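Local coordinates for protein MEM-A1 (Soil metagenome, PDB 6E0S) that is a subclass B3 metallo-beta-lactamase that probably hydrolyses beta-lactam antibiotics with the help of zinc ions held in its active site, at residues T37-V42 with D242-Q247; G44-L49 with M189-S194; P27-A32 with I74-F79; A248-A251 with A257-D260. All coordinates share one frame; numbering follows the deposited sequence. Where two conformers were deposited one is given.

A metallo-beta-lactamase fold illustrates how contact chemistry follows depth. Interactions 1 and 2 are buried: the first lays a tyrosine of strand 37-39 against helix 243-247, the second joins the two sheets close to the centre of the chain through another tyrosine. Their strands 37-39 and 48-50 are neighbours in one sheet, so the two contacts touch. Interaction 3 lies at the surface, where an amide-carboxylate bond and a water replace ring packing, although its strand 31-34 is the next one in that same sheet. Interaction 4, partly buried, follows interaction 1 along the chain and closes the turn after helix 243-247; its phenylalanine and glutamine reach the 27-32 segment of interaction 3.

Interaction 1 (T37-V42 with D242-Q247); sequences TYYVGV and DLWRRQ. With PO4 (phosphate ion), chain D.
Strand 37-39 and helix 243-247 come nearest at Tyr39 and Leu243, whose CA atoms stay 10.3 Å apart, so side chains have to bridge the gap. The Tyr39 ring does most of this. With CG anti to the backbone N (chi1 -170°), it stands out from the strand toward the helix and receives the indole edge of Trp244 in a T-shaped stack, ring centroids 5.4 Å apart and planes at 78°. The closest atoms of the pair are Tyr39 CE2 and Trp244 CH2, at 3.8 Å. Leu243 CD2 approaches the same ring obliquely, 3.6 Å from Tyr39 CE1. In the sandwich fold of metallo-beta-lactamases, this contact seats a short helix that follows strand 232-235 against the opposite sheet, with Phe31 meeting Tyr39 at nearly parallel planes. The phenol is fixed at its far end as well: Tyr39 OH donates to Val42 O at 2.7 Å, in the carbonyl plane. At the start of the helix, a phosphate ion, probably from the crystallisation liquor, accepts on O2 a bond from Arg245 N (2.9 Å, 151°) and a weak one from Trp244 N. Arg245 NH2 turns back to Asp242 OD2 in a 3.1 Å salt bridge.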
# COMPACT_ATOMS: atom_id res chain seq x y z
N THR A 37 -4.45 -8.92 12.21
CA THR A 37 -3.70 -8.17 11.20
C THR A 37 -2.21 -8.34 11.45
O THR A 37 -1.73 -8.11 12.57
CB THR A 37 -4.06 -6.68 11.24
OG1 THR A 37 -5.39 -6.51 10.75
CG2 THR A 37 -3.12 -5.84 10.33
N TYR A 38 -1.48 -8.77 10.42
CA TYR A 38 -0.05 -9.07 10.60
C TYR A 38 0.76 -8.30 9.57
O TYR A 38 0.32 -8.12 8.44
CB TYR A 38 0.23 -10.57 10.44
CG TYR A 38 -0.46 -11.45 11.44
CD1 TYR A 38 -1.82 -11.77 11.31
CD2 TYR A 38 0.23 -11.98 12.51
CE1 TYR A 38 -2.46 -12.60 12.25
CE2 TYR A 38 -0.41 -12.80 13.48
CZ TYR A 38 -1.76 -13.08 13.32
OH TYR A 38 -2.39 -13.88 14.22
N TYR A 39 1.99 -7.90 9.94
CA TYR A 39 2.96 -7.53 8.92
C TYR A 39 3.67 -8.77 8.35
O TYR A 39 4.25 -9.56 9.10
CB TYR A 39 4.00 -6.58 9.52
CG TYR A 39 4.91 -5.93 8.49
CD1 TYR A 39 4.58 -4.69 7.90
CD2 TYR A 39 6.12 -6.53 8.13
CE1 TYR A 39 5.44 -4.08 6.96
CE2 TYR A 39 6.97 -5.92 7.20
CZ TYR A 39 6.61 -4.70 6.63
OH TYR A 39 7.45 -4.11 5.73
N VAL A 40 3.68 -8.89 7.02
CA VAL A 40 4.34 -10.05 6.38
C VAL A 40 5.25 -9.60 5.23
O VAL A 40 5.70 -10.42 4.41
CB VAL A 40 3.30 -11.07 5.87
CG1 VAL A 40 2.60 -11.76 7.03
CG2 VAL A 40 2.30 -10.41 4.90
N GLY A 41 5.56 -8.31 5.18
CA GLY A 41 6.40 -7.76 4.12
C GLY A 41 7.88 -7.95 4.36
O GLY A 41 8.32 -8.76 5.18
N VAL A 42 8.68 -7.15 3.65
CA VAL A 42 10.12 -7.20 3.80
C VAL A 42 10.59 -5.92 4.50
O VAL A 42 9.78 -5.08 4.92
CB VAL A 42 10.82 -7.43 2.45
CG1 VAL A 42 10.41 -8.78 1.87
CG2 VAL A 42 10.54 -6.31 1.43
N ASP A 242 7.12 5.56 9.90
CA ASP A 242 7.77 5.31 11.19
C ASP A 242 7.40 3.96 11.78
O ASP A 242 7.31 3.82 13.01
CB ASP A 242 7.45 6.40 12.22
CG ASP A 242 8.06 7.75 11.90
OD1 ASP A 242 9.00 7.87 11.08
OD2 ASP A 242 7.58 8.73 12.51
N LEU A 243 7.14 2.96 10.93
CA LEU A 243 6.73 1.66 11.46
C LEU A 243 7.79 1.06 12.37
O LEU A 243 7.47 0.47 13.41
CB LEU A 243 6.41 0.69 10.32
CG LEU A 243 5.83 -0.64 10.79
CD1 LEU A 243 4.51 -0.46 11.58
CD2 LEU A 243 5.62 -1.52 9.54
N TRP A 244 9.07 1.18 12.00
CA TRP A 244 10.10 0.51 12.80
C TRP A 244 10.33 1.23 14.12
O TRP A 244 10.60 0.58 15.14
CB TRP A 244 11.40 0.38 11.99
CG TRP A 244 11.14 -0.28 10.66
CD1 TRP A 244 11.47 0.20 9.42
CD2 TRP A 244 10.47 -1.53 10.45
NE1 TRP A 244 11.03 -0.69 8.45
CE2 TRP A 244 10.42 -1.75 9.06
CE3 TRP A 244 9.89 -2.48 11.31
CZ2 TRP A 244 9.81 -2.89 8.50
CZ3 TRP A 244 9.30 -3.61 10.77
CH2 TRP A 244 9.26 -3.81 9.37
N ARG A 245 10.16 2.55 14.16
CA ARG A 245 10.23 3.24 15.44
C ARG A 245 9.14 2.75 16.38
O ARG A 245 9.39 2.52 17.57
CB ARG A 245 10.14 4.76 15.25
CG ARG A 245 10.08 5.50 16.57
CD ARG A 245 9.96 7.01 16.44
NE ARG A 245 8.78 7.45 15.69
CZ ARG A 245 7.52 7.39 16.11
NH1 ARG A 245 7.21 6.89 17.31
NH2 ARG A 245 6.54 7.83 15.33
N ARG A 246 7.93 2.56 15.87
CA ARG A 246 6.84 2.10 16.73
C ARG A 246 7.01 0.63 17.09
O ARG A 246 6.80 0.24 18.24
CB ARG A 246 5.50 2.31 16.03
CG ARG A 246 5.08 3.77 15.90
CD ARG A 246 3.64 3.88 15.34
NE ARG A 246 3.67 4.00 13.89
CZ ARG A 246 3.02 3.21 13.04
NH1 ARG A 246 2.22 2.23 13.48
NH2 ARG A 246 3.19 3.42 11.74
N GLN A 247 7.36 -0.22 16.10
CA GLN A 247 7.51 -1.65 16.38
C GLN A 247 8.60 -1.91 17.39
O GLN A 247 8.56 -2.92 18.10
CB GLN A 247 7.83 -2.40 15.09
CG GLN A 247 7.72 -3.95 15.19
CD GLN A 247 8.99 -4.64 15.63
OE1 GLN A 247 10.11 -4.18 15.35
NE2 GLN A 247 8.84 -5.74 16.36
P PO4 D . 11.72 4.20 10.99
O1 PO4 D . 11.44 5.68 10.76
O2 PO4 D . 10.46 3.51 11.45
O3 PO4 D . 12.20 3.60 9.68
O4 PO4 D . 12.78 4.05 12.07

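Interaction 2 (G44-L49 with M189-S194); sequences GLSAVL and MVYADS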
# COMPACT_ATOMS: atom_id res chain seq x y z
N GLY A 44 11.98 -3.15 3.53
CA GLY A 44 11.71 -1.84 2.95
C GLY A 44 10.43 -1.72 2.15
O GLY A 44 10.14 -0.66 1.55
N LEU A 45 9.64 -2.79 2.13
CA LEU A 45 8.41 -2.81 1.34
C LEU A 45 7.35 -3.54 2.14
O LEU A 45 7.53 -4.70 2.49
CB LEU A 45 8.61 -3.51 -0.01
CG LEU A 45 9.71 -2.91 -0.90
CD1 LEU A 45 10.06 -3.87 -2.06
CD2 LEU A 45 9.29 -1.56 -1.43
N SER A 46 6.22 -2.88 2.38
CA SER A 46 5.21 -3.46 3.24
C SER A 46 4.39 -4.52 2.52
O SER A 46 4.18 -4.47 1.31
CB SER A 46 4.25 -2.39 3.78
OG SER A 46 4.96 -1.52 4.63
N ALA A 47 3.87 -5.46 3.30
CA ALA A 47 2.73 -6.28 2.94
C ALA A 47 2.03 -6.64 4.23
O ALA A 47 2.69 -6.84 5.25
CB ALA A 47 3.13 -7.55 2.17
N VAL A 48 0.72 -6.75 4.20
CA VAL A 48 -0.05 -6.93 5.42
C VAL A 48 -1.07 -8.03 5.20
O VAL A 48 -1.83 -7.99 4.22
CB VAL A 48 -0.72 -5.62 5.85
CG1 VAL A 48 -1.83 -5.90 6.90
CG2 VAL A 48 0.34 -4.64 6.39
N LEU A 49 -1.10 -9.00 6.12
CA LEU A 49 -2.05 -10.10 6.09
C LEU A 49 -3.18 -9.82 7.09
O LEU A 49 -2.91 -9.61 8.28
CB LEU A 49 -1.38 -11.42 6.46
CG LEU A 49 -2.32 -12.64 6.40
CD1 LEU A 49 -2.63 -12.97 4.95
CD2 LEU A 49 -1.60 -13.83 7.11
N MET A 189 -7.23 0.83 11.44
CA MET A 189 -6.01 0.49 10.71
C MET A 189 -5.98 1.26 9.40
O MET A 189 -7.01 1.43 8.75
CB MET A 189 -5.96 -1.02 10.41
CG MET A 189 -6.40 -1.88 11.64
SD MET A 189 -5.19 -1.74 12.98
CE MET A 189 -3.80 -2.58 12.29
N VAL A 190 -4.79 1.76 9.02
CA VAL A 190 -4.67 2.47 7.76
C VAL A 190 -3.44 1.93 7.04
O VAL A 190 -2.33 2.03 7.57
CB VAL A 190 -4.54 3.99 7.95
CG1 VAL A 190 -4.20 4.66 6.60
CG2 VAL A 190 -5.82 4.60 8.57
N TYR A 191 -3.66 1.34 5.86
CA TYR A 191 -2.56 0.99 4.93
C TYR A 191 -2.45 2.16 3.97
O TYR A 191 -3.25 2.31 3.05
CB TYR A 191 -2.82 -0.31 4.18
CG TYR A 191 -1.58 -0.79 3.44
CD1 TYR A 191 -0.82 -1.84 3.96
CD2 TYR A 191 -1.17 -0.20 2.24
CE1 TYR A 191 0.30 -2.31 3.32
CE2 TYR A 191 -0.02 -0.71 1.56
CZ TYR A 191 0.70 -1.74 2.14
OH TYR A 191 1.83 -2.26 1.53
N ALA A 192 -1.46 3.01 4.18
CA ALA A 192 -1.38 4.25 3.42
C ALA A 192 -0.51 4.04 2.18
O ALA A 192 0.61 3.52 2.28
CB ALA A 192 -0.80 5.37 4.29
N ASP A 193 -1.02 4.46 1.02
CA ASP A 193 -0.23 4.43 -0.19
C ASP A 193 0.81 5.53 -0.13
O ASP A 193 0.74 6.44 0.70
CB ASP A 193 -1.12 4.61 -1.43
CG ASP A 193 -0.37 4.28 -2.73
OD1 ASP A 193 -0.87 4.68 -3.80
OD2 ASP A 193 0.69 3.61 -2.68
N SER A 194 1.83 5.41 -0.98
CA SER A 194 2.78 6.50 -1.11
C SER A 194 2.06 7.77 -1.54
O SER A 194 1.17 7.75 -2.40
CB SER A 194 3.87 6.15 -2.11
OG SER A 194 4.64 7.33 -2.37
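The hydroxyl of Tyr191 is hydrogen-bonded to Asp60 OD2, and two atoms of Ser46 pack close against it: Ser46 O lies 3.2 Å from Tyr191 OH, and Ser46 CB lies 3.3 Å from the same oxygen. This buried polar group sits in the heart of the alpha-beta/beta-alpha sandwich that defines the metallo-beta-lactamase superfamily, where strand 48-50 of one sheet faces strand 185-192 of the other. Val48 and Tyr191 mark the closest backbone approach, with CA atoms 8.3 Å apart, a separation filled by the tyrosine ring. A chi1 of -169° swings that ring away from its own backbone N and across the gap between the sheets, leaving the phenol oxygen beside the loop that leads into strand 48-50.

Along the ring, the two partners meet different parts. Val48 CG2 comes to the edge, in the ring plane, 3.9 Å from Tyr191 CE1, while Ser46 CB reaches the hydroxyl end obliquely. Ser46 does not spend its own hydroxyl on the tyrosine; OG bonds to Ser235 O, at the end of strand 232-235, and so ties the loop to the second sheet. Trp178 packs on both Val48 and Tyr191 and continues the apolar filling.

Past the end of strand 185-192 the chain continues to Asp193, a second-shell residue of the zinc site: its OD2 accepts from ND1 of His91, a zinc ligand, a bond that would help orient that imidazole. The same carboxylate oxygen also receives a weak bond from Ser194 N, 2.7 Å long and bent to 131°.

Interaction 3 (P27-A32 with I74-F79); sequences PQEPFA and IRQLGF
Glu29 and Gln76 meet with their side chains crossing at about a right angle, the glutamate bent and the glutamine fully stretched. Because the Gln76 chain starts out opposite its main-chain nitrogen (chi1 176°) and runs straight from there, its amide is pushed well off the helix to the carboxylate. Gln76 NE2 donates to Glu29 OE2 at 2.7 Å with an angle of 148° at the hydrogen. The carboxylate is met on its syn side, and the acceptor lies close to the amide plane, although the two flat groups themselves are twisted by 47°. One water completes the ring of polar atoms, donating to Glu29 OE1 at 2.7 Å and to Gln76 OE1 at 2.8 Å, so both ends of the amide and both carboxylate oxygens take part.

Beneath this polar layer lies Pro30. Its CD passes 3.8 Å from Gln76 OE1, across the glutamine chain, and its CB rests 4.0 Å from Leu77 CD1. Leu77 therefore supplies the apolar half of the contact. The chain leaves the helix through a Schellman motif in which Gly78 has a positive phi, with Gly78 N bonded to Arg75 O and Phe79 N to Ile74 O.

The contact thus joins the approach to edge strand 31-34 to the C-terminal end of helix 66-76 at the protein surface, while Leu77 also packs on Tyr38 and Val40, in and just after the adjoining strand 37-39.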
# COMPACT_ATOMS: atom_id res chain seq x y z
N PRO A 27 15.92 -9.10 4.95
CA PRO A 27 15.08 -9.91 5.84
C PRO A 27 14.34 -9.08 6.88
O PRO A 27 14.84 -8.06 7.37
CB PRO A 27 16.08 -10.86 6.50
CG PRO A 27 17.19 -10.98 5.52
CD PRO A 27 17.31 -9.61 4.90
N GLN A 28 13.15 -9.54 7.22
CA GLN A 28 12.32 -8.94 8.26
C GLN A 28 11.41 -10.02 8.81
O GLN A 28 10.58 -10.56 8.08
CB GLN A 28 11.50 -7.76 7.70
CG GLN A 28 10.48 -7.20 8.68
CD GLN A 28 11.15 -6.59 9.90
OE1 GLN A 28 12.11 -5.81 9.78
NE2 GLN A 28 10.66 -6.97 11.09
N GLU A 29 11.54 -10.32 10.09
CA GLU A 29 10.62 -11.28 10.69
C GLU A 29 9.20 -10.72 10.74
O GLU A 29 8.99 -9.55 11.07
CB GLU A 29 11.05 -11.64 12.11
CG GLU A 29 12.30 -12.55 12.15
CD GLU A 29 12.09 -13.89 11.40
OE1 GLU A 29 12.75 -14.12 10.37
OE2 GLU A 29 11.25 -14.70 11.86
N PRO A 30 8.20 -11.55 10.45
CA PRO A 30 6.81 -11.09 10.51
C PRO A 30 6.35 -10.93 11.95
O PRO A 30 6.95 -11.45 12.90
CB PRO A 30 6.04 -12.22 9.81
CG PRO A 30 6.93 -13.46 9.97
CD PRO A 30 8.35 -12.92 9.92
N PHE A 31 5.25 -10.20 12.12
CA PHE A 31 4.75 -9.95 13.46
C PHE A 31 3.28 -9.61 13.40
O PHE A 31 2.80 -9.03 12.42
CB PHE A 31 5.50 -8.81 14.17
CG PHE A 31 5.71 -7.54 13.33
CD1 PHE A 31 6.81 -7.43 12.48
CD2 PHE A 31 4.84 -6.46 13.44
CE1 PHE A 31 7.00 -6.27 11.72
CE2 PHE A 31 5.04 -5.28 12.69
CZ PHE A 31 6.12 -5.19 11.83
N ALA A 32 2.58 -9.95 14.48
CA ALA A 32 1.23 -9.45 14.68
C ALA A 32 1.25 -7.96 14.94
O ALA A 32 2.11 -7.46 15.68
CB ALA A 32 0.58 -10.15 15.88
N ILE A 74 3.89 -15.59 5.57
CA ILE A 74 2.53 -16.07 5.79
C ILE A 74 2.54 -17.48 6.37
O ILE A 74 1.90 -17.75 7.40
CB ILE A 74 1.72 -15.97 4.48
CG1 ILE A 74 1.50 -14.49 4.12
CG2 ILE A 74 0.34 -16.68 4.60
CD1 ILE A 74 1.03 -14.26 2.62
N ARG A 75 3.30 -18.40 5.75
CA ARG A 75 3.34 -19.79 6.23
C ARG A 75 3.97 -19.87 7.61
O ARG A 75 3.53 -20.65 8.48
CB ARG A 75 4.14 -20.67 5.26
CG ARG A 75 3.64 -20.75 3.83
CD ARG A 75 4.41 -21.81 3.03
NE ARG A 75 4.15 -21.67 1.61
CZ ARG A 75 4.99 -21.13 0.73
NH1 ARG A 75 6.20 -20.71 1.13
NH2 ARG A 75 4.64 -21.05 -0.56
N GLN A 76 5.02 -19.09 7.83
CA GLN A 76 5.73 -19.14 9.10
C GLN A 76 4.79 -18.82 10.25
O GLN A 76 4.88 -19.41 11.33
CB GLN A 76 6.90 -18.15 9.05
CG GLN A 76 7.69 -17.98 10.29
CD GLN A 76 8.81 -16.95 10.08
OE1 GLN A 76 9.04 -16.49 8.95
NE2 GLN A 76 9.50 -16.62 11.15
N LEU A 77 3.86 -17.88 10.03
CA LEU A 77 2.89 -17.51 11.06
C LEU A 77 1.81 -18.56 11.28
O LEU A 77 1.01 -18.41 12.20
CB LEU A 77 2.23 -16.17 10.71
CG LEU A 77 3.10 -14.91 10.75
CD1 LEU A 77 2.33 -13.74 10.10
CD2 LEU A 77 3.50 -14.54 12.17
N GLY A 78 1.76 -19.59 10.45
CA GLY A 78 0.82 -20.68 10.59
C GLY A 78 -0.36 -20.65 9.62
O GLY A 78 -1.30 -21.44 9.79
N PHE A 79 -0.33 -19.79 8.62
CA PHE A 79 -1.39 -19.67 7.63
C PHE A 79 -0.98 -20.33 6.31
O PHE A 79 0.20 -20.60 6.06
CB PHE A 79 -1.73 -18.19 7.40
CG PHE A 79 -2.19 -17.46 8.64
CD1 PHE A 79 -1.37 -16.52 9.25
CD2 PHE A 79 -3.44 -17.73 9.20
CE1 PHE A 79 -1.80 -15.84 10.40
CE2 PHE A 79 -3.86 -17.05 10.34
CZ PHE A 79 -3.03 -16.11 10.94
O HOH W 1 11.32 -15.04 8.26

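Interaction 4 (A248-A251 with A257-D260); sequences ARQA and AFID
A tight run of helical turns, between helix 243-247 and the long C-terminal helix 263-285, is closed here by the 3-10 turn at Ala257 and Phe258 folding back on the start of helix 250-253. The two backbones are very near, with CA atoms of Gln250 and Ala257 5.0 Å apart, an approach that suits the small alanine. Its methyl packs directly on the main chain: Ala257 CB lies 3.4 Å from Gln250 N and 3.5 Å from Arg249 C. Arg249 CB also comes within 3.9 Å of Ala257 CB before the rest of the arginine leads away.

Gln250 reaches Phe258 instead. In the conformer described, a chi1 of -169° and an extended chain beyond CG bring the amide to the rim of the ring. Gln250 CD is 3.8 Å from Phe258 CE2, NE2 lies at the ring edge in its plane, and the amide is turned 72° from the ring. The contact is van der Waals packing; the amide's polar partner is Gln247, whose NE2 bonds to Gln250 OE1.

Phe258 also packs on Leu243, Val33 and Ile232, so the ring touches a strand of each sheet as well as helix 243-247. Farther on, Asp260 OD2 caps Gln262 N ahead of the C-terminal helix. The packing of helical segments against the outside of paired sheets is typical of the metallo-beta-lactamase alpha-beta/beta-alpha sandwich.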
# COMPACT_ATOMS: atom_id res chain seq x y z
N ALA A 248 9.59 -1.02 17.45
CA ALA A 248 10.70 -1.11 18.39
C ALA A 248 10.26 -1.02 19.83
O ALA A 248 11.08 -1.28 20.72
CB ALA A 248 11.71 -0.00 18.08
N ARG A 249 9.01 -0.63 20.09
CA ARG A 249 8.46 -0.58 21.43
C ARG A 249 7.50 -1.73 21.74
O ARG A 249 7.00 -1.79 22.88
CB ARG A 249 7.75 0.77 21.66
CG ARG A 249 8.56 2.00 21.22
CD ARG A 249 7.96 3.33 21.72
NE ARG A 249 7.99 3.41 23.17
CZ ARG A 249 7.30 4.30 23.90
NH1 ARG A 249 6.50 5.18 23.30
NH2 ARG A 249 7.40 4.28 25.23
N GLN A 250 7.22 -2.61 20.76
CA GLN A 250 6.30 -3.74 20.96
C GLN A 250 6.74 -4.58 22.15
O GLN A 250 5.90 -5.06 22.93
CB GLN A 250 6.23 -4.60 19.68
CG GLN A 250 5.11 -5.68 19.59
CD GLN A 250 5.15 -6.50 18.26
OE1 GLN A 250 6.09 -6.42 17.49
NE2 GLN A 250 4.11 -7.30 18.02
N ALA A 251 8.05 -4.77 22.30
CA ALA A 251 8.55 -5.58 23.41
C ALA A 251 8.07 -5.05 24.75
O ALA A 251 7.68 -5.83 25.63
CB ALA A 251 10.08 -5.63 23.36
N ALA A 257 2.12 -0.40 21.12
CA ALA A 257 3.27 0.26 20.50
C ALA A 257 2.93 0.81 19.13
O ALA A 257 3.51 1.81 18.70
CB ALA A 257 4.43 -0.72 20.38
N PHE A 258 1.98 0.18 18.43
CA PHE A 258 1.66 0.59 17.07
C PHE A 258 0.68 1.74 17.02
O PHE A 258 0.54 2.34 15.95
CB PHE A 258 1.10 -0.61 16.28
CG PHE A 258 2.08 -1.72 16.13
CD1 PHE A 258 3.15 -1.58 15.25
CD2 PHE A 258 1.97 -2.88 16.85
CE1 PHE A 258 4.08 -2.61 15.11
CE2 PHE A 258 2.89 -3.90 16.72
CZ PHE A 258 3.96 -3.76 15.85
N ILE A 259 0.01 2.05 18.14
CA ILE A 259 -1.06 3.04 18.14
C ILE A 259 -0.48 4.44 18.25
O ILE A 259 0.29 4.74 19.17
CB ILE A 259 -2.05 2.77 19.28
CG1 ILE A 259 -2.77 1.44 19.00
CG2 ILE A 259 -3.04 3.95 19.41
CD1 ILE A 259 -3.77 1.01 20.06
N ASP A 260 -0.89 5.32 17.34
CA ASP A 260 -0.51 6.73 17.39
C ASP A 260 -1.50 7.48 16.51
O ASP A 260 -1.37 7.45 15.28
CB ASP A 260 0.92 6.95 16.92
CG ASP A 260 1.34 8.42 17.03
OD1 ASP A 260 2.56 8.67 17.06
OD2 ASP A 260 0.46 9.31 17.12